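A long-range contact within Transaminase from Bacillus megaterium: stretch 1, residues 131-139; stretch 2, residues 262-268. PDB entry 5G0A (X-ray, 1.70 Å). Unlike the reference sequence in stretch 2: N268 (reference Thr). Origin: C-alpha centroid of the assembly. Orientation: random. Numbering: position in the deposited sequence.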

# COMPACT_ATOMS: atom_id res chain seq x y z
N ILE B 131 -9.92 -3.54 -15.83
CA ILE B 131 -10.39 -4.70 -16.57
C ILE B 131 -9.34 -5.82 -16.56
O ILE B 131 -9.70 -6.99 -16.35
N ALA B 132 -8.07 -5.46 -16.79
CA ALA B 132 -6.99 -6.47 -16.81
C ALA B 132 -6.96 -7.21 -15.46
O ALA B 132 -6.86 -8.42 -15.40
N ARG B 133 -7.05 -6.44 -14.38
CA ARG B 133 -7.03 -7.04 -13.03
C ARG B 133 -8.24 -7.89 -12.74
O ARG B 133 -8.10 -8.98 -12.16
N LEU B 134 -9.42 -7.42 -13.15
CA LEU B 134 -10.63 -8.22 -12.95
C LEU B 134 -10.61 -9.50 -13.79
O LEU B 134 -10.96 -10.57 -13.28
N TYR B 135 -10.21 -9.38 -15.05
CA TYR B 135 -10.23 -10.58 -15.93
C TYR B 135 -9.28 -11.66 -15.40
O TYR B 135 -9.62 -12.87 -15.36
N THR B 136 -8.08 -11.24 -15.04
CA THR B 136 -7.07 -12.20 -14.59
C THR B 136 -7.27 -12.57 -13.13
O THR B 136 -6.75 -13.59 -12.67
N ASN B 137 -8.03 -11.74 -12.40
CA ASN B 137 -8.12 -11.83 -10.91
C ASN B 137 -6.73 -11.77 -10.27
O ASN B 137 -6.40 -12.57 -9.37
N ARG B 138 -5.91 -10.83 -10.74
CA ARG B 138 -4.52 -10.68 -10.28
C ARG B 138 -4.19 -9.20 -10.10
O ARG B 138 -4.71 -8.37 -10.86
N PRO B 139 -3.32 -8.87 -9.13
CA PRO B 139 -3.08 -7.44 -8.80
C PRO B 139 -1.96 -6.72 -9.54
O PRO B 139 -2.07 -5.52 -9.76
N LEU B 262 3.95 -16.53 -20.48
CA LEU B 262 3.74 -16.43 -19.02
C LEU B 262 2.27 -16.45 -18.59
O LEU B 262 1.97 -16.64 -17.42
N GLY B 263 1.35 -16.26 -19.55
CA GLY B 263 -0.08 -16.25 -19.26
C GLY B 263 -0.50 -14.91 -18.65
O GLY B 263 -1.35 -14.87 -17.76
N VAL B 264 0.07 -13.84 -19.19
CA VAL B 264 -0.12 -12.46 -18.68
C VAL B 264 -0.68 -11.65 -19.84
O VAL B 264 -0.35 -11.91 -21.01
N LEU B 265 -1.57 -10.70 -19.55
CA LEU B 265 -2.09 -9.83 -20.59
C LEU B 265 -1.06 -8.80 -21.08
O LEU B 265 -0.15 -8.41 -20.35
N TRP B 266 -1.22 -8.36 -22.34
CA TRP B 266 -0.48 -7.24 -22.87
C TRP B 266 -1.43 -6.09 -23.21
O TRP B 266 -2.33 -6.22 -24.05
N ILE B 267 -1.27 -4.99 -22.48
CA ILE B 267 -2.00 -3.76 -22.75
C ILE B 267 -1.05 -2.87 -23.53
O ILE B 267 0.02 -2.51 -23.04
N ASN B 268 -1.42 -2.49 -24.75
CA ASN B 268 -0.66 -1.42 -25.38
C ASN B 268 -1.40 -0.10 -25.33
O ASN B 268 -2.57 -0.02 -25.69

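Side-chain packing between the helical end of stretch 1 (131-136, running on into a loop) and stretch 2, whose strand 265-268 runs nearly antiparallel to the helix (167°). L262 (m, t) turns the end of its side chain away and contributes almost nothing. G263, which leaves the preceding helix with positive phi, a conformation that favours glycine, offers its carbonyl as the polar partner of the contact. R138, beyond the helix and extended (m, t, t), reaches across so that its NH1 donates to G263 O at 2.8 Å with a nearly straight 160° angle; a second, weak hydrogen bond runs from R138 NH2 to the same G263 O at 3.4 Å. The oxygen lies at the edge of the guanidinium, near its plane, where both nitrogens can reach it. V264 (t) points sideways, its CG2 4.0 Å from R138 NH1. L265 (m, t) is the apolar centre, the most covered residue of the two stretches: its CD1 lies 3.8 Å from A132 CB, 3.7 Å from T136 CG2 and 4.0 Å from CD2 of Y135 (t), all on side chains directed toward the strand. T136 (p) meets L265 with its methyl while its OG1 donates a hydrogen bond back to A132 O at 2.9 Å. W266 and N268 take no part. Between them, I267 (m, t) points in, bringing its CD1 to 3.9 Å from A132 CB.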

# COMPACT_ATOMS: atom_id res chain seq x y z
CB ILE B 131 -10.76 -4.34 -18.03
CG1 ILE B 131 -12.01 -3.47 -18.06
CG2 ILE B 131 -10.98 -5.60 -18.88
CD1 ILE B 131 -12.19 -2.71 -19.37
CB ALA B 132 -5.62 -5.85 -17.11
CB ARG B 133 -6.83 -5.94 -11.95
CG ARG B 133 -5.44 -5.33 -12.07
CD ARG B 133 -5.32 -4.03 -11.25
NE ARG B 133 -3.92 -3.77 -10.92
CZ ARG B 133 -3.36 -2.57 -10.86
NH1 ARG B 133 -4.07 -1.47 -11.14
NH2 ARG B 133 -2.07 -2.48 -10.52
CB LEU B 134 -11.91 -7.44 -13.27
CG LEU B 134 -12.33 -6.37 -12.23
CD1 LEU B 134 -13.29 -5.38 -12.86
CD2 LEU B 134 -12.89 -6.94 -10.91
CB TYR B 135 -9.84 -10.17 -17.37
CG TYR B 135 -9.73 -11.36 -18.29
CD1 TYR B 135 -10.87 -11.95 -18.83
CD2 TYR B 135 -8.48 -11.92 -18.58
CE1 TYR B 135 -10.76 -13.06 -19.65
CE2 TYR B 135 -8.36 -13.02 -19.41
CZ TYR B 135 -9.50 -13.58 -19.92
OH TYR B 135 -9.34 -14.69 -20.73
CB THR B 136 -5.65 -11.67 -14.76
OG1 THR B 136 -5.50 -10.47 -13.96
CG2 THR B 136 -5.28 -11.40 -16.29
CB ASN B 137 -8.88 -13.10 -10.47
CG ASN B 137 -9.34 -13.05 -9.01
OD1 ASN B 137 -9.39 -14.10 -8.32
ND2 ASN B 137 -9.70 -11.87 -8.54
CB ARG B 138 -3.52 -11.23 -11.30
CG ARG B 138 -3.67 -12.72 -11.61
CD ARG B 138 -2.69 -13.06 -12.71
NE ARG B 138 -3.00 -14.38 -13.27
CZ ARG B 138 -2.52 -14.79 -14.45
NH1 ARG B 138 -1.74 -13.99 -15.17
NH2 ARG B 138 -2.86 -16.01 -14.91
CB PRO B 139 -2.71 -7.50 -7.31
CG PRO B 139 -2.03 -8.84 -7.15
CD PRO B 139 -2.85 -9.76 -8.05
CB LEU B 262 4.45 -15.19 -18.45
CG LEU B 262 5.97 -15.09 -18.64
CD1 LEU B 262 6.49 -13.76 -18.12
CD2 LEU B 262 6.70 -16.26 -17.97
CB VAL B 264 1.24 -11.93 -18.17
CG1 VAL B 264 1.29 -10.42 -18.00
CG2 VAL B 264 1.64 -12.66 -16.87
CB LEU B 265 -3.37 -9.12 -20.11
CG LEU B 265 -4.58 -9.98 -19.75
CD1 LEU B 265 -5.70 -9.09 -19.18
CD2 LEU B 265 -5.07 -10.82 -20.95
CB TRP B 266 0.37 -7.66 -24.12
CG TRP B 266 1.03 -6.49 -24.80
CD1 TRP B 266 1.62 -5.40 -24.20
CD2 TRP B 266 1.18 -6.30 -26.22
NE1 TRP B 266 2.10 -4.54 -25.16
CE2 TRP B 266 1.85 -5.07 -26.40
CE3 TRP B 266 0.82 -7.05 -27.36
CZ2 TRP B 266 2.15 -4.55 -27.67
CZ3 TRP B 266 1.13 -6.53 -28.61
CH2 TRP B 266 1.78 -5.30 -28.76
CB ILE B 267 -2.37 -3.01 -21.44
CG1 ILE B 267 -3.22 -3.90 -20.51
CG2 ILE B 267 -3.07 -1.68 -21.80
CD1 ILE B 267 -3.40 -3.33 -19.09
CB ASN B 268 -0.22 -1.72 -26.83
CG ASN B 268 0.79 -0.71 -27.31
OD1 ASN B 268 1.86 -0.53 -26.69
ND2 ASN B 268 0.46 -0.01 -28.39